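Local atomic coordinates of RsfP (Uncultured bacterium, PDB entry 4GLJ), a protein that probably cleaves 5'-methylthioadenosine with phosphate, as expected of a methylthioadenosine phosphorylase, and binds the dye rhodamine B. Residues Val94-Val99 against Leu217-Asp222; Lys107-Val112 against Met243-Asn248; Leu206-Ser211 against Ser267-Ala272. One frame throughout, in Å; residues are numbered along the deposited sequence. Where two conformers were deposited one is given.

Contact 1: residues Val94-Val99 against Leu217-Asp222. With RHB (N-[9-(2-carboxyphenyl)-6-(diethylamino)-3H-xanthen-3-ylidene]-N-ethylethanaminium), chain C; PO4 (phosphate ion), chain D.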
ATOM      1  N   VAL A  94      -5.234  23.183 -12.453  1.00 23.01           N
ATOM      2  CA  VAL A  94      -5.259  23.528 -11.059  1.00 23.79           C
ATOM      3  C   VAL A  94      -6.254  22.588 -10.384  1.00 23.82           C
ATOM      4  O   VAL A  94      -7.430  22.586 -10.650  1.00 23.42           O
ATOM      5  CB  VAL A  94      -5.673  25.000 -10.772  1.00 25.63           C
ATOM      6  CG1 VAL A  94      -5.661  25.274  -9.246  1.00 25.98           C
ATOM      7  CG2 VAL A  94      -4.668  25.935 -11.454  1.00 27.73           C
ATOM      8  N   SER A  95      -5.759  21.838  -9.421  1.00 22.29           N
ATOM      9  CA  SER A  95      -6.593  20.910  -8.634  1.00 23.78           C
ATOM     10  C   SER A  95      -6.952  21.688  -7.355  1.00 25.50           C
ATOM     11  O   SER A  95      -6.093  22.276  -6.679  1.00 27.12           O
ATOM     12  CB  SER A  95      -5.705  19.720  -8.191  1.00 25.56           C
ATOM     13  OG  SER A  95      -6.247  19.202  -6.951  1.00 29.83           O
ATOM     14  N   VAL A  96      -8.206  21.694  -7.017  1.00 22.85           N
ATOM     15  CA  VAL A  96      -8.653  22.425  -5.882  1.00 27.76           C
ATOM     16  C   VAL A  96      -9.206  21.412  -4.926  1.00 31.81           C
ATOM     17  O   VAL A  96     -10.188  20.744  -5.266  1.00 34.02           O
ATOM     18  CB  VAL A  96      -9.731  23.467  -6.245  1.00 29.20           C
ATOM     19  CG1 VAL A  96     -10.122  24.183  -4.945  1.00 32.28           C
ATOM     20  CG2 VAL A  96      -9.204  24.456  -7.327  1.00 28.63           C
ATOM     21  N   SER A  97      -8.529  21.226  -3.784  1.00 29.88           N
ATOM     22  CA  SER A  97      -8.811  20.090  -2.903  1.00 30.09           C
ATOM     23  C   SER A  97      -8.948  20.437  -1.421  1.00 29.70           C
ATOM     24  O   SER A  97      -8.142  21.235  -0.894  1.00 29.50           O
ATOM     25  CB  SER A  97      -7.658  19.123  -3.015  1.00 31.30           C
ATOM     26  OG  SER A  97      -7.675  18.711  -4.357  1.00 38.80           O
ATOM     27  N   ALA A  98      -9.902  19.776  -0.750  1.00 27.20           N
ATOM     28  CA  ALA A  98     -10.111  19.991   0.680  1.00 28.04           C
ATOM     29  C   ALA A  98      -9.053  19.135   1.365  1.00 26.47           C
ATOM     30  O   ALA A  98      -8.800  17.960   0.931  1.00 27.16           O
ATOM     31  CB  ALA A  98     -11.507  19.531   1.120  1.00 25.35           C
ATOM     32  N   VAL A  99      -8.407  19.692   2.392  1.00 23.24           N
ATOM     33  CA  VAL A  99      -7.393  18.924   3.126  1.00 23.42           C
ATOM     34  C   VAL A  99      -7.540  19.120   4.627  1.00 25.28           C
ATOM     35  O   VAL A  99      -8.223  20.049   5.138  1.00 25.98           O
ATOM     36  CB  VAL A  99      -5.919  19.301   2.744  1.00 21.89           C
ATOM     37  CG1 VAL A  99      -5.659  18.927   1.282  1.00 20.27           C
ATOM     38  CG2 VAL A  99      -5.617  20.767   3.126  1.00 21.09           C
ATOM     39  N   LEU A 217      -4.281  23.781  -5.313  1.00 21.97           N
ATOM     40  CA  LEU A 217      -4.720  24.770  -4.335  1.00 24.50           C
ATOM     41  C   LEU A 217      -5.506  23.993  -3.210  1.00 23.43           C
ATOM     42  O   LEU A 217      -6.626  23.529  -3.435  1.00 26.39           O
ATOM     43  CB  LEU A 217      -5.645  25.790  -5.030  1.00 26.03           C
ATOM     44  CG  LEU A 217      -6.330  26.843  -4.134  1.00 26.66           C
ATOM     45  CD1 LEU A 217      -5.250  27.725  -3.531  1.00 27.06           C
ATOM     46  CD2 LEU A 217      -7.319  27.695  -4.929  1.00 29.51           C
ATOM     47  N   ALA A 218      -4.873  23.821  -2.040  1.00 22.40           N
ATOM     48  CA  ALA A 218      -5.472  23.035  -0.944  1.00 25.00           C
ATOM     49  C   ALA A 218      -6.226  23.975  -0.001  1.00 25.00           C
ATOM     50  O   ALA A 218      -5.724  25.050   0.346  1.00 25.50           O
ATOM     51  CB  ALA A 218      -4.396  22.255  -0.220  1.00 21.82           C
ATOM     52  N   LEU A 219      -7.401  23.546   0.403  1.00 25.28           N
ATOM     53  CA  LEU A 219      -8.266  24.307   1.272  1.00 25.93           C
ATOM     54  C   LEU A 219      -8.349  23.556   2.607  1.00 26.93           C
ATOM     55  O   LEU A 219      -8.845  22.452   2.677  1.00 27.29           O
ATOM     56  CB  LEU A 219      -9.675  24.356   0.660  1.00 26.95           C
ATOM     57  CG  LEU A 219      -9.749  24.669  -0.848  1.00 25.50           C
ATOM     58  CD1 LEU A 219     -11.214  24.760  -1.278  1.00 29.79           C
ATOM     59  CD2 LEU A 219      -9.017  25.977  -1.120  1.00 27.87           C
ATOM     60  N   VAL A 220      -7.825  24.176   3.635  1.00 26.81           N
ATOM     61  CA  VAL A 220      -7.806  23.589   4.958  1.00 29.28           C
ATOM     62  C   VAL A 220      -9.179  23.600   5.572  1.00 32.65           C
ATOM     63  O   VAL A 220      -9.810  24.657   5.835  1.00 34.77           O
ATOM     64  CB  VAL A 220      -6.745  24.263   5.883  1.00 27.56           C
ATOM     65  CG1 VAL A 220      -6.767  23.536   7.215  1.00 29.79           C
ATOM     66  CG2 VAL A 220      -5.331  24.241   5.226  1.00 26.16           C
ATOM     67  N   THR A 221      -9.685  22.406   5.816  1.00 34.38           N
ATOM     68  CA  THR A 221     -11.043  22.312   6.324  0.50 37.11           C
ATOM     69  C   THR A 221     -11.069  21.976   7.801  1.00 41.67           C
ATOM     70  O   THR A 221     -12.096  22.178   8.488  1.00 46.68           O
ATOM     71  CB  THR A 221     -11.926  21.324   5.560  0.50 38.89           C
ATOM     72  OG1 THR A 221     -11.227  20.083   5.421  0.50 39.40           O
ATOM     73  CG2 THR A 221     -12.290  21.884   4.183  0.50 38.31           C
ATOM     74  N   ASP A 222      -9.961  21.514   8.328  1.00 41.18           N
ATOM     75  CA  ASP A 222      -9.903  21.310   9.771  1.00 48.34           C
ATOM     76  C   ASP A 222      -8.541  20.688  10.109  1.00 46.46           C
ATOM     77  O   ASP A 222      -7.750  20.419   9.234  1.00 39.87           O
ATOM     78  CB  ASP A 222     -11.104  20.462  10.299  1.00 53.59           C
ATOM     79  CG  ASP A 222     -11.384  20.669  11.826  1.00 64.71           C
ATOM     80  OD1 ASP A 222     -10.589  21.378  12.507  1.00 66.64           O
ATOM     81  OD2 ASP A 222     -12.387  20.102  12.361  1.00 68.22           O
TER
HETATM   82  O2  RHB C 302     -12.425  18.520   9.683  0.50 63.09           O
HETATM   83  C26 RHB C 302     -13.595  18.899   9.449  0.50 65.11           C
HETATM   84  C19 RHB C 302     -14.187  18.426   8.149  0.50 64.06           C
HETATM   85  C14 RHB C 302     -13.545  17.414   7.481  0.50 59.19           C
HETATM   86  C15 RHB C 302     -14.059  16.944   6.278  0.50 64.93           C
HETATM   87  C16 RHB C 302     -15.197  17.504   5.709  0.50 65.51           C
HETATM   88  C17 RHB C 302     -15.841  18.542   6.372  0.50 61.93           C
HETATM   89  C18 RHB C 302     -15.326  18.996   7.581  0.50 65.50           C
HETATM   90  C9  RHB C 302     -12.353  16.754   8.064  0.50 58.60           C
HETATM   91  C8  RHB C 302     -12.301  16.463   9.512  0.50 57.97           C
HETATM   92  C13 RHB C 302     -13.371  16.875  10.295  0.50 61.82           C
HETATM   93  C12 RHB C 302     -13.353  16.647  11.661  0.50 61.49           C
HETATM   94  C11 RHB C 302     -12.277  15.998  12.256  0.50 64.70           C
HETATM   95  N1  RHB C 302     -12.361  15.807  13.664  0.50 63.57           N
HETATM   96  C35 RHB C 302     -13.584  15.055  14.014  0.50 65.86           C
HETATM   97  C36 RHB C 302     -14.649  15.954  14.614  0.50 68.16           C
HETATM   98  C22 RHB C 302     -11.189  15.112  14.240  0.50 64.31           C
HETATM   99  C23 RHB C 302     -11.626  14.087  15.274  0.50 55.15           C
HETATM  100  C10 RHB C 302     -11.191  15.579  11.456  0.50 63.59           C
HETATM  101  C7  RHB C 302     -11.194  15.802  10.058  0.50 61.12           C
HETATM  102  O1  RHB C 302     -10.130  15.412   9.225  0.50 55.99           O
HETATM  103  C1  RHB C 302     -10.132  15.643   7.842  0.50 55.68           C
HETATM  104  C2  RHB C 302     -11.218  16.302   7.231  0.50 57.28           C
HETATM  105  C6  RHB C 302      -9.074  15.241   7.009  0.50 49.32           C
HETATM  106  C5  RHB C 302      -9.172  15.524   5.632  0.50 46.78           C
HETATM  107  C4  RHB C 302     -10.241  16.182   5.052  0.50 47.50           C
HETATM  108  C3  RHB C 302     -11.280  16.571   5.865  0.50 57.06           C
HETATM  109  N2  RHB C 302      -8.199  15.091   4.754  0.50 40.73           N
HETATM  110  C24 RHB C 302      -7.829  13.837   5.376  0.50 41.44           C
HETATM  111  C25 RHB C 302      -7.850  12.801   4.290  0.50 36.24           C
HETATM  112  C33 RHB C 302      -8.907  14.624   3.560  0.50 37.67           C
HETATM  113  C34 RHB C 302      -9.561  15.777   2.813  0.50 35.99           C
HETATM  114  O3  RHB C 302     -14.219  19.659  10.241  0.50 61.54           O
HETATM  115  P   PO4 D 303     -11.104  16.496  -2.543  1.00 29.63           P
HETATM  116  O1  PO4 D 303     -11.839  15.804  -1.432  1.00 35.17           O
HETATM  117  O2  PO4 D 303     -11.448  17.949  -2.317  1.00 31.83           O
HETATM  118  O3  PO4 D 303      -9.675  16.163  -2.327  1.00 32.51           O
HETATM  119  O4  PO4 D 303     -11.570  16.069  -3.931  1.00 31.80           O
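S97 and V99 bond through their backbones to L217, L219 and T221, joining the neighbouring parallel strands 92-101 and 213-221 of the central sheet of this phosphorylase-superfamily fold, with V96 beside L217 and V99 beside V220. Five backbone bonds alternate between them; L217 N reaches S95 O at 2.7 Å and V99 N reaches L219 O at 2.8 Å. V99 O also accepts from T221 OG1, which lies above the carbonyl plane. L219 can be followed outward: its CB and CG lie beside S97 O, and CD1 ends 3.9 Å from V96 CG1, the two side chains crossing obliquely. On the other face V99 CG2 rests 3.9 Å from A218 CB. S97 OG sits beside its own backbone N (chi1 -63°) and donates to S95 OG at 3.0 Å, while N200 bonds to both hydroxyls. An alanine in place of S97 would probably leave S95 OG and N200 ND2 each short of a partner and let the N200 amide turn more easily. Rhodamine B lies against A98 and T221. A98 N donates almost straight to a phosphate O2 at 2.9 Å, with the T199 hydroxyl among the ion's other partners, consistent with the phosphate site of a phosphorylase beside the pocket that takes the dye.

Contact 2: residues Lys107-Val112 against Met243-Asn248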
ATOM      1  N   LYS A 107      -4.285  26.626   9.615  1.00 34.57           N
ATOM      2  CA  LYS A 107      -5.603  26.655  10.274  1.00 35.22           C
ATOM      3  C   LYS A 107      -6.788  26.493   9.306  1.00 33.62           C
ATOM      4  O   LYS A 107      -6.679  26.829   8.096  1.00 33.55           O
ATOM      5  CB  LYS A 107      -5.781  28.008  11.047  1.00 37.46           C
ATOM      6  CG  LYS A 107      -4.944  28.011  12.299  1.00 44.05           C
ATOM      7  CD  LYS A 107      -4.532  29.422  12.674  1.00 51.22           C
ATOM      8  CE  LYS A 107      -3.884  29.443  14.049  1.00 54.56           C
ATOM      9  NZ  LYS A 107      -2.787  28.451  14.260  1.00 56.17           N
ATOM     10  N   PRO A 108      -7.943  26.009   9.813  1.00 35.28           N
ATOM     11  CA  PRO A 108      -9.159  25.971   8.958  1.00 33.46           C
ATOM     12  C   PRO A 108      -9.443  27.315   8.287  1.00 32.35           C
ATOM     13  O   PRO A 108      -9.318  28.371   8.916  1.00 31.73           O
ATOM     14  CB  PRO A 108     -10.263  25.596   9.935  1.00 38.97           C
ATOM     15  CG  PRO A 108      -9.524  24.738  10.947  1.00 41.11           C
ATOM     16  CD  PRO A 108      -8.161  25.362  11.123  1.00 38.28           C
ATOM     17  N   LEU A 109      -9.824  27.247   7.018  1.00 30.99           N
ATOM     18  CA  LEU A 109      -9.990  28.391   6.114  1.00 31.07           C
ATOM     19  C   LEU A 109      -8.684  28.960   5.545  1.00 29.49           C
ATOM     20  O   LEU A 109      -8.718  29.809   4.656  1.00 31.10           O
ATOM     21  CB  LEU A 109     -10.819  29.532   6.746  1.00 34.00           C
ATOM     22  CG  LEU A 109     -12.156  29.214   7.392  1.00 37.84           C
ATOM     23  CD1 LEU A 109     -12.711  30.570   7.750  1.00 41.48           C
ATOM     24  CD2 LEU A 109     -13.118  28.447   6.517  1.00 36.37           C
ATOM     25  N   ASP A 110      -7.528  28.489   6.010  1.00 29.90           N
ATOM     26  CA  ASP A 110      -6.311  28.835   5.303  1.00 29.08           C
ATOM     27  C   ASP A 110      -6.294  28.055   3.994  1.00 29.19           C
ATOM     28  O   ASP A 110      -6.971  26.969   3.840  1.00 28.98           O
ATOM     29  CB  ASP A 110      -5.065  28.456   6.073  1.00 30.44           C
ATOM     30  CG  ASP A 110      -4.772  29.378   7.257  1.00 34.48           C
ATOM     31  OD1 ASP A 110      -5.449  30.436   7.440  1.00 35.34           O
ATOM     32  OD2 ASP A 110      -3.847  28.971   8.039  1.00 35.44           O
ATOM     33  N   MET A 111      -5.508  28.575   3.050  1.00 26.29           N
ATOM     34  CA  MET A 111      -5.114  27.762   1.882  1.00 25.48           C
ATOM     35  C   MET A 111      -3.640  27.462   1.914  1.00 25.64           C
ATOM     36  O   MET A 111      -2.863  28.172   2.580  1.00 28.08           O
ATOM     37  CB  MET A 111      -5.508  28.446   0.583  1.00 26.50           C
ATOM     38  CG  MET A 111      -6.963  28.964   0.634  1.00 32.16           C
ATOM     39  SD  MET A 111      -7.486  29.563  -0.989  1.00 31.18           S
ATOM     40  CE  MET A 111      -9.085  30.284  -0.619  1.00 31.15           C
ATOM     41  N   VAL A 112      -3.288  26.393   1.210  1.00 24.45           N
ATOM     42  CA  VAL A 112      -1.969  25.863   1.203  1.00 24.52           C
ATOM     43  C   VAL A 112      -1.674  25.509  -0.257  1.00 24.65           C
ATOM     44  O   VAL A 112      -2.478  24.884  -0.972  1.00 24.76           O
ATOM     45  CB  VAL A 112      -1.851  24.607   2.111  1.00 22.89           C
ATOM     46  CG1 VAL A 112      -0.431  24.059   2.041  1.00 26.03           C
ATOM     47  CG2 VAL A 112      -2.140  24.995   3.578  1.00 26.13           C
ATOM     48  N   MET A 243     -17.863  25.218   2.845  1.00 60.81           N
ATOM     49  CA  MET A 243     -18.576  26.038   1.884  1.00 59.25           C
ATOM     50  C   MET A 243     -17.926  27.410   1.764  1.00 52.48           C
ATOM     51  O   MET A 243     -17.851  27.946   0.672  1.00 46.82           O
ATOM     52  CB  MET A 243     -20.076  26.084   2.175  1.00 67.91           C
ATOM     53  CG  MET A 243     -20.852  25.170   1.228  1.00 77.81           C
ATOM     54  SD  MET A 243     -22.288  24.337   1.949  1.00 94.62           S
ATOM     55  CE  MET A 243     -23.019  23.465   0.541  1.00 97.00           C
ATOM     56  N   LYS A 244     -17.407  27.943   2.865  1.00 50.11           N
ATOM     57  CA  LYS A 244     -16.696  29.204   2.786  1.00 48.89           C
ATOM     58  C   LYS A 244     -15.373  29.082   2.008  1.00 44.57           C
ATOM     59  O   LYS A 244     -15.048  29.917   1.156  1.00 42.60           O
ATOM     60  CB  LYS A 244     -16.474  29.838   4.162  1.00 51.45           C
ATOM     61  CG  LYS A 244     -15.736  31.176   3.988  1.00 53.15           C
ATOM     62  CD  LYS A 244     -15.493  31.954   5.277  1.00 58.68           C
ATOM     63  CE  LYS A 244     -16.709  32.756   5.706  1.00 62.98           C
ATOM     64  NZ  LYS A 244     -16.535  33.231   7.111  1.00 68.99           N
ATOM     65  N   ASN A 245     -14.619  28.017   2.281  1.00 44.01           N
ATOM     66  CA  ASN A 245     -13.404  27.684   1.536  1.00 41.11           C
ATOM     67  C   ASN A 245     -13.653  27.629   0.052  1.00 40.55           C
ATOM     68  O   ASN A 245     -12.945  28.282  -0.708  1.00 38.93           O
ATOM     69  CB  ASN A 245     -12.867  26.319   1.964  1.00 42.42           C
ATOM     70  CG  ASN A 245     -11.959  26.413   3.148  1.00 43.96           C
ATOM     71  OD1 ASN A 245     -11.191  27.357   3.245  1.00 44.07           O
ATOM     72  ND2 ASN A 245     -12.007  25.429   4.027  1.00 45.90           N
ATOM     73  N   ALA A 246     -14.670  26.849  -0.350  1.00 42.43           N
ATOM     74  CA  ALA A 246     -15.067  26.738  -1.743  1.00 43.04           C
ATOM     75  C   ALA A 246     -15.351  28.130  -2.404  1.00 43.75           C
ATOM     76  O   ALA A 246     -14.873  28.422  -3.517  1.00 40.63           O
ATOM     77  CB  ALA A 246     -16.281  25.812  -1.872  1.00 47.13           C
ATOM     78  N   ASP A 247     -16.121  28.985  -1.744  1.00 44.48           N
ATOM     79  CA  ASP A 247     -16.300  30.322  -2.335  1.00 46.60           C
ATOM     80  C   ASP A 247     -15.027  31.219  -2.417  1.00 42.66           C
ATOM     81  O   ASP A 247     -14.801  31.914  -3.420  1.00 44.81           O
ATOM     82  CB  ASP A 247     -17.385  31.099  -1.639  1.00 54.90           C
ATOM     83  CG  ASP A 247     -17.543  32.482  -2.257  1.00 63.06           C
ATOM     84  OD1 ASP A 247     -17.716  32.568  -3.518  1.00 62.26           O
ATOM     85  OD2 ASP A 247     -17.427  33.469  -1.489  1.00 70.99           O
ATOM     86  N   ASN A 248     -14.184  31.197  -1.382  1.00 40.57           N
ATOM     87  CA  ASN A 248     -12.843  31.798  -1.463  1.00 37.60           C
ATOM     88  C   ASN A 248     -12.024  31.200  -2.620  1.00 34.40           C
ATOM     89  O   ASN A 248     -11.408  31.923  -3.410  1.00 33.85           O
ATOM     90  CB  ASN A 248     -12.110  31.649  -0.122  1.00 37.16           C
ATOM     91  CG  ASN A 248     -12.657  32.568   0.948  1.00 42.43           C
ATOM     92  OD1 ASN A 248     -13.267  33.600   0.630  1.00 41.84           O
ATOM     93  ND2 ASN A 248     -12.446  32.211   2.239  1.00 43.21           N
TER
HETATM   94  O   HOH W   1     -10.903  29.904   2.696  1.00 43.89           O
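M111 reaches N248 because its chain runs extended beyond CG (chi2 -172°, chi3 -173°), which sets CE 3.4 Å from N248 CB. N245 has its CG anti to the carbonyl carbon (chi1 -87°), beside L109; OD1 of N245 lies 3.3 Å from L109 CA. The same amide fixes its other end on V220 O through ND2. OD1 also takes a hydrogen bond from a water at 2.6 Å, and that water donates to L109 O and accepts from N248 ND2, tying two helix side chains to the loop backbone. The loop is a type II beta turn, K107 to D110, closed by D110 N to K107 O at 2.8 Å, with L109 at the third position, where positive phi is usual. It leads into strand 111-119 of the central sheet, while the partner residues lie on the long helix 237-263 packed against that sheet. Inside the turn, K107 N donates to D110 OD2 at 2.9 Å from above the carboxylate plane, and the D110 carboxylate also accepts from Q164 N and H166 NE2. Toward solvent L109 CD1 lies 4.0 Å from K244 CD, where the lysine chain bends before its NZ forms a salt bridge with D162.

Contact 3: residues Leu206-Ser211 against Ser267-Ala272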
ATOM      1  N   LEU A 206      -0.560  10.971 -13.087  1.00 20.07           N
ATOM      2  CA  LEU A 206      -1.220  10.839 -14.379  1.00 21.30           C
ATOM      3  C   LEU A 206      -1.091  12.137 -15.208  1.00 21.10           C
ATOM      4  O   LEU A 206      -0.827  12.086 -16.412  1.00 20.70           O
ATOM      5  CB  LEU A 206      -2.702  10.434 -14.184  1.00 20.11           C
ATOM      6  CG  LEU A 206      -2.786   9.005 -13.537  1.00 22.17           C
ATOM      7  CD1 LEU A 206      -4.202   8.707 -13.012  1.00 18.94           C
ATOM      8  CD2 LEU A 206      -2.351   7.901 -14.528  1.00 22.78           C
ATOM      9  N   ALA A 207      -1.262  13.277 -14.558  1.00 20.56           N
ATOM     10  CA  ALA A 207      -1.123  14.590 -15.226  1.00 20.76           C
ATOM     11  C   ALA A 207       0.318  14.684 -15.740  1.00 22.99           C
ATOM     12  O   ALA A 207       0.560  15.145 -16.885  1.00 24.04           O
ATOM     13  CB  ALA A 207      -1.423  15.732 -14.215  1.00 21.12           C
ATOM     14  N   ARG A 208       1.303  14.252 -14.935  1.00 21.48           N
ATOM     15  CA  ARG A 208       2.699  14.318 -15.378  1.00 23.19           C
ATOM     16  C   ARG A 208       2.926  13.412 -16.603  1.00 25.94           C
ATOM     17  O   ARG A 208       3.572  13.813 -17.585  1.00 24.90           O
ATOM     18  CB  ARG A 208       3.640  13.922 -14.238  1.00 24.00           C
ATOM     19  CG  ARG A 208       5.129  14.084 -14.524  1.00 27.03           C
ATOM     20  CD  ARG A 208       5.615  15.489 -14.965  1.00 27.40           C
ATOM     21  NE  ARG A 208       5.166  16.512 -14.001  1.00 28.97           N
ATOM     22  CZ  ARG A 208       5.879  16.875 -12.930  1.00 28.34           C
ATOM     23  NH1 ARG A 208       7.100  16.326 -12.719  1.00 30.30           N
ATOM     24  NH2 ARG A 208       5.456  17.858 -12.130  1.00 27.08           N
ATOM     25  N   GLU A 209       2.388  12.186 -16.555  1.00 22.96           N
ATOM     26  CA  GLU A 209       2.523  11.270 -17.701  1.00 24.59           C
ATOM     27  C   GLU A 209       1.843  11.808 -18.941  1.00 22.64           C
ATOM     28  O   GLU A 209       2.228  11.435 -20.079  1.00 25.17           O
ATOM     29  CB  GLU A 209       1.901   9.901 -17.402  1.00 24.47           C
ATOM     30  CG  GLU A 209       2.723   9.122 -16.367  1.00 24.21           C
ATOM     31  CD  GLU A 209       2.191   7.726 -16.140  1.00 24.55           C
ATOM     32  OE1 GLU A 209       1.017   7.468 -16.557  1.00 22.29           O
ATOM     33  OE2 GLU A 209       2.943   6.893 -15.521  1.00 24.81           O
ATOM     34  N   ALA A 210       0.793  12.600 -18.722  1.00 22.96           N
ATOM     35  CA  ALA A 210       0.071  13.212 -19.823  1.00 24.40           C
ATOM     36  C   ALA A 210       0.697  14.519 -20.273  1.00 24.66           C
ATOM     37  O   ALA A 210       0.093  15.250 -21.070  1.00 25.92           O
ATOM     38  CB  ALA A 210      -1.371  13.454 -19.451  1.00 22.74           C
ATOM     39  N   SER A 211       1.894  14.819 -19.767  1.00 25.60           N
ATOM     40  CA  SER A 211       2.625  16.073 -20.080  1.00 28.76           C
ATOM     41  C   SER A 211       1.792  17.351 -19.783  1.00 29.98           C
ATOM     42  O   SER A 211       1.864  18.327 -20.525  1.00 31.05           O
ATOM     43  CB  SER A 211       3.087  16.034 -21.558  1.00 30.54           C
ATOM     44  OG  SER A 211       3.982  14.933 -21.772  1.00 33.43           O
ATOM     45  N   SER A 267       6.523  24.815 -18.650  1.00 41.18           N
ATOM     46  CA  SER A 267       6.554  23.830 -17.590  1.00 38.05           C
ATOM     47  C   SER A 267       7.450  22.638 -17.982  1.00 39.98           C
ATOM     48  O   SER A 267       7.382  22.128 -19.099  1.00 38.34           O
ATOM     49  CB  SER A 267       5.124  23.339 -17.282  1.00 37.44           C
ATOM     50  OG  SER A 267       5.156  22.393 -16.196  1.00 37.67           O
ATOM     51  N   ILE A 268       8.253  22.157 -17.039  1.00 41.32           N
ATOM     52  CA  ILE A 268       8.960  20.925 -17.274  1.00 41.08           C
ATOM     53  C   ILE A 268       7.980  19.764 -17.555  1.00 36.62           C
ATOM     54  O   ILE A 268       8.347  18.843 -18.270  1.00 34.46           O
ATOM     55  CB  ILE A 268      10.061  20.611 -16.219  1.00 46.64           C
ATOM     56  CG1 ILE A 268       9.541  20.484 -14.759  1.00 48.87           C
ATOM     57  CG2 ILE A 268      11.153  21.702 -16.227  1.00 47.34           C
ATOM     58  CD1 ILE A 268       8.053  20.339 -14.437  1.00 48.29           C
ATOM     59  N   ALA A 269       6.716  19.857 -17.093  1.00 32.39           N
ATOM     60  CA  ALA A 269       5.732  18.771 -17.350  1.00 31.82           C
ATOM     61  C   ALA A 269       5.484  18.592 -18.850  1.00 32.07           C
ATOM     62  O   ALA A 269       5.136  17.484 -19.307  1.00 30.08           O
ATOM     63  CB  ALA A 269       4.410  18.993 -16.609  1.00 30.80           C
ATOM     64  N   HIS A 270       5.661  19.660 -19.592  1.00 31.94           N
ATOM     65  CA  HIS A 270       5.324  19.704 -20.983  1.00 33.96           C
ATOM     66  C   HIS A 270       6.121  18.777 -21.843  1.00 34.17           C
ATOM     67  O   HIS A 270       5.673  18.388 -22.900  1.00 34.90           O
ATOM     68  CB  HIS A 270       5.302  21.133 -21.488  1.00 35.50           C
ATOM     69  CG  HIS A 270       4.196  21.962 -20.899  1.00 36.38           C
ATOM     70  ND1 HIS A 270       4.277  23.264 -20.773  1.00 39.06           N
ATOM     71  CD2 HIS A 270       2.968  21.605 -20.388  1.00 34.00           C
ATOM     72  CE1 HIS A 270       3.170  23.723 -20.220  1.00 39.75           C
ATOM     73  NE2 HIS A 270       2.373  22.706 -19.988  1.00 35.02           N
ATOM     74  N   THR A 271       7.309  18.415 -21.407  1.00 33.51           N
ATOM     75  CA  THR A 271       8.129  17.474 -22.099  1.00 36.13           C
ATOM     76  C   THR A 271       8.423  16.240 -21.238  1.00 36.44           C
ATOM     77  O   THR A 271       9.392  15.533 -21.531  1.00 35.17           O
ATOM     78  CB  THR A 271       9.461  18.156 -22.509  1.00 38.90           C
ATOM     79  OG1 THR A 271       9.983  18.873 -21.385  1.00 40.66           O
ATOM     80  CG2 THR A 271       9.254  19.216 -23.667  1.00 43.18           C
ATOM     81  N   ALA A 272       7.594  15.964 -20.199  1.00 33.46           N
ATOM     82  CA  ALA A 272       7.918  14.883 -19.255  1.00 36.03           C
ATOM     83  C   ALA A 272       7.971  13.489 -19.890  1.00 35.76           C
ATOM     84  O   ALA A 272       8.739  12.672 -19.451  1.00 35.66           O
ATOM     85  CB  ALA A 272       6.933  14.848 -18.080  1.00 35.22           C
TER
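R208 and S211, at the C-terminal end of helix 200-209, meet A269, H270 and A272 in the loop that follows helix 237-263. S211 is the C-prime residue of a Schellman motif, with S211 N bonded to R208 O and I212 N to A207 O; in the partner segment S267 opens an ST turn, its OG accepting from A269 N at 3.1 Å. No conventional hydrogen bond joins the two parts. Polar contact is made through carbon: S211 CA approaches A269 O at 3.0 Å in a CA-H...O contact; S211, with positive phi, follows A210, the first residue to leave the helix. Van der Waals packing falls to the arginine chain, bent at chi2 and chi3: R208 CD touches A272 CB at 3.4 Å. R208 NE lies 3.7 Å from A269 CB. I268 CD1 sits over one face of the guanidinium, offset toward its rim, and the guanidinium turns NH2 to D141 O, so the charged end of this buried side chain has a carbonyl partner. H270 has its own set: NE2 hydrogen-bonds to R91 O, Y92 meets the ring edge-to-face, and S267 CB lies over one face, toward the rim. At the ring edge, in its plane, S211 O lies 3.5 Å from H270 CD2.

Overall arrangement
From the N terminus the chain passes 94-99, 107-112, 206-211, 217-222, 243-248 and 267-272, so every pair of contacts crosses and none nests. Contact 1 closes the loop from strand 92-101 to strand 213-221. Contact 2 starts inside that span and ends beyond it, bringing the entry to strand 111-119 against helix 237-263. Contact 3 begins on helix 200-209, just before strand 213-221, and closes on the segment after helix 237-263. Contacts 1 and 2 touch, with centres about 7 Å apart, through the neighbouring strands 213-221 and 111-119; contact 3 lies on the opposite side of the chain's centre from contact 2, their centres about 28 Å apart.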